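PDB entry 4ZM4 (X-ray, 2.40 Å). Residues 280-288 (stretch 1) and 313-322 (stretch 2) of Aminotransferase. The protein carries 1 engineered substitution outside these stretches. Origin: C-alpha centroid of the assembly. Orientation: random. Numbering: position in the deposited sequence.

Stretch 1 (280-288) VMGGGFPVA
Stretch 2, residues 313-322: GNHAALRAVV

No hydrogen bond links the two stretches; the nearest thing to one is a backbone CA-H...O contact. Val321 CA lies 3.5 Å from Met281 O, and the angle at the hydrogen is 175°, so the C-H points almost straight at the carbonyl. Most of the rest is apolar packing, and 375 Å² is buried in all, both sides summed.

Stretch 2 starts as a loop and becomes a helix at His315. The helix runs through Val322 and continues beyond it. Asn314 is the N-cap. Its side chain (chi1 65°, p; chi2 85°) accepts from the backbone: Ala317 N to Asn314 OD1 is 2.9 Å, with an N-H...O angle of 167°. Gly313 before it has positive phi (68/28).

Stretch 1 carries a type I' beta turn from Gly282 to Phe285, closed by Phe285 N to Gly282 O at 3.0 Å. Gly283 (55/31) and Gly284 (101/-12) occupy its central positions. At Gly284 a CB would be jammed against the preceding carbonyl oxygen. At Gly282 (-104/7) an ideal CB would lie 2.2 Å from Val287 CG1, a clash within the stretch itself. After the turn the chain is extended, with Phe285 at -73/142 and Val287 at -160/146.

The register is set at two points. Gly282 CA is 4.7 Å from Val321 CA, and Val287 CA is 5.9 Å from Ala317 CA. Stretch 1 therefore meets the later part of stretch 2 first and an earlier turn of its helix afterwards, so the two run in opposite senses.

Phe285 gives the largest covered area. Its CA-to-CB bond points toward the helix, with chi1 -167° (t) and chi2 -82°. One ring face lies under Ala317 N and Ala316 C. Phe285 CE1 is 3.4 Å from Ala317 CB, and Phe285 CZ is 3.6 Å from Ala316 CB. Phe285 CB meets Ala320 CB at 3.9 Å. The ring lies close to the helix backbone, with Phe285 CE1 3.6 Å from Ala317 N; the neighbours there, Ala316 and Ala317, carry only methyl side chains.

The CA-to-CB bond of Val287 (chi1 63°, p) also points toward the helix. Val287 CG2 is 3.9 Å from Ala317 CB and 4.1 Å from Val321 CG2, so it touches residues one helical turn apart. Val321 (chi1 170°, t) also meets Met281: Met281 CG to Val321 CG1 is 4.0 Å. Met281 has chi1 -167° (t), chi2 176° (t) and chi3 76° (p). Gly282 O approaches Ala320 CB at 3.7 Å, bringing the start of the turn against the helix.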

# COMPACT_ATOMS: atom_id res chain seq x y z
N VAL B 280 -0.72 -9.13 -11.40
CA VAL B 280 -0.13 -10.37 -11.90
C VAL B 280 1.35 -10.39 -11.49
O VAL B 280 1.91 -11.45 -11.18
CB VAL B 280 -0.26 -10.51 -13.44
CG1 VAL B 280 0.53 -11.71 -13.94
CG2 VAL B 280 -1.72 -10.65 -13.82
N MET B 281 1.96 -9.21 -11.46
CA MET B 281 3.40 -9.08 -11.16
C MET B 281 3.79 -9.80 -9.88
O MET B 281 4.77 -10.48 -9.86
CB MET B 281 3.79 -7.60 -11.06
CG MET B 281 5.29 -7.34 -11.07
SD MET B 281 5.61 -5.58 -11.05
CE MET B 281 5.26 -5.20 -9.32
N GLY B 282 3.01 -9.62 -8.82
CA GLY B 282 3.30 -10.22 -7.54
C GLY B 282 2.44 -11.42 -7.17
O GLY B 282 2.52 -11.88 -6.04
N GLY B 283 1.62 -11.91 -8.09
CA GLY B 283 0.77 -13.09 -7.87
C GLY B 283 -0.15 -13.04 -6.67
O GLY B 283 -0.46 -14.08 -6.06
N GLY B 284 -0.61 -11.85 -6.33
CA GLY B 284 -1.44 -11.66 -5.14
C GLY B 284 -0.75 -11.10 -3.91
O GLY B 284 -1.42 -10.74 -2.96
N PHE B 285 0.59 -11.06 -3.90
CA PHE B 285 1.29 -10.42 -2.79
C PHE B 285 1.11 -8.91 -2.94
O PHE B 285 1.18 -8.39 -4.07
CB PHE B 285 2.79 -10.79 -2.79
CG PHE B 285 3.51 -10.43 -1.52
CD1 PHE B 285 3.97 -9.13 -1.29
CD2 PHE B 285 3.72 -11.38 -0.54
CE1 PHE B 285 4.64 -8.80 -0.12
CE2 PHE B 285 4.39 -11.06 0.65
CZ PHE B 285 4.85 -9.76 0.85
N PRO B 286 0.94 -8.19 -1.83
CA PRO B 286 0.78 -6.74 -2.04
C PRO B 286 2.07 -6.05 -2.51
O PRO B 286 3.02 -5.87 -1.73
CB PRO B 286 0.33 -6.23 -0.67
CG PRO B 286 0.17 -7.43 0.17
CD PRO B 286 0.96 -8.53 -0.42
N VAL B 287 2.11 -5.74 -3.81
CA VAL B 287 3.28 -5.15 -4.45
C VAL B 287 2.87 -4.49 -5.75
O VAL B 287 1.94 -4.91 -6.40
CB VAL B 287 4.39 -6.19 -4.72
CG1 VAL B 287 3.93 -7.26 -5.68
CG2 VAL B 287 5.67 -5.53 -5.24
N ALA B 288 3.55 -3.39 -6.07
CA ALA B 288 3.31 -2.63 -7.28
C ALA B 288 4.63 -1.96 -7.67
O ALA B 288 5.60 -2.00 -6.92
CB ALA B 288 2.26 -1.56 -7.04
N GLY B 313 9.26 -2.40 -1.82
CA GLY B 313 10.35 -3.21 -2.32
C GLY B 313 10.89 -4.18 -1.26
O GLY B 313 12.05 -4.48 -1.29
N ASN B 314 10.07 -4.60 -0.31
CA ASN B 314 10.56 -5.52 0.71
C ASN B 314 10.91 -6.85 0.07
O ASN B 314 10.49 -7.16 -1.05
CB ASN B 314 9.53 -5.68 1.86
CG ASN B 314 8.24 -6.33 1.41
OD1 ASN B 314 8.12 -7.57 1.35
ND2 ASN B 314 7.23 -5.51 1.13
N HIS B 315 11.65 -7.68 0.80
CA HIS B 315 12.27 -8.86 0.20
C HIS B 315 11.25 -9.94 -0.15
O HIS B 315 11.37 -10.57 -1.20
CB HIS B 315 13.36 -9.43 1.10
CG HIS B 315 14.25 -8.40 1.71
ND1 HIS B 315 14.67 -7.29 1.03
CD2 HIS B 315 14.75 -8.28 2.97
CE1 HIS B 315 15.40 -6.53 1.83
NE2 HIS B 315 15.46 -7.10 3.02
N ALA B 316 10.24 -10.13 0.69
CA ALA B 316 9.13 -11.03 0.35
C ALA B 316 8.41 -10.59 -0.92
O ALA B 316 8.24 -11.40 -1.84
CB ALA B 316 8.13 -11.14 1.48
N ALA B 317 8.04 -9.32 -1.00
CA ALA B 317 7.37 -8.80 -2.20
C ALA B 317 8.21 -9.01 -3.47
O ALA B 317 7.68 -9.46 -4.50
CB ALA B 317 7.06 -7.31 -2.06
N LEU B 318 9.49 -8.69 -3.41
CA LEU B 318 10.36 -8.87 -4.58
C LEU B 318 10.69 -10.35 -4.88
O LEU B 318 10.83 -10.73 -6.05
CB LEU B 318 11.62 -8.01 -4.47
CG LEU B 318 11.32 -6.52 -4.34
CD1 LEU B 318 12.58 -5.69 -4.60
CD2 LEU B 318 10.21 -6.06 -5.29
N ARG B 319 10.71 -11.20 -3.87
CA ARG B 319 10.76 -12.64 -4.12
C ARG B 319 9.52 -13.09 -4.93
O ARG B 319 9.61 -13.90 -5.86
CB ARG B 319 10.88 -13.42 -2.80
CG ARG B 319 11.22 -14.89 -2.96
CD ARG B 319 12.63 -15.12 -3.50
NE ARG B 319 12.88 -16.53 -3.72
CZ ARG B 319 13.31 -17.37 -2.80
NH1 ARG B 319 13.61 -16.97 -1.57
NH2 ARG B 319 13.46 -18.64 -3.10
N ALA B 320 8.35 -12.57 -4.56
CA ALA B 320 7.13 -12.91 -5.29
C ALA B 320 7.22 -12.43 -6.75
O ALA B 320 6.78 -13.13 -7.65
CB ALA B 320 5.91 -12.31 -4.59
N VAL B 321 7.77 -11.24 -6.98
CA VAL B 321 7.89 -10.73 -8.35
C VAL B 321 8.83 -11.64 -9.12
O VAL B 321 8.52 -12.03 -10.24
CB VAL B 321 8.39 -9.26 -8.39
CG1 VAL B 321 8.74 -8.82 -9.80
CG2 VAL B 321 7.35 -8.31 -7.82
N VAL B 322 9.95 -12.00 -8.51
CA VAL B 322 10.94 -12.88 -9.16
C VAL B 322 10.38 -14.25 -9.51
O VAL B 322 10.55 -14.75 -10.61
CB VAL B 322 12.20 -13.01 -8.28
CG1 VAL B 322 13.08 -14.19 -8.74
CG2 VAL B 322 12.98 -11.70 -8.29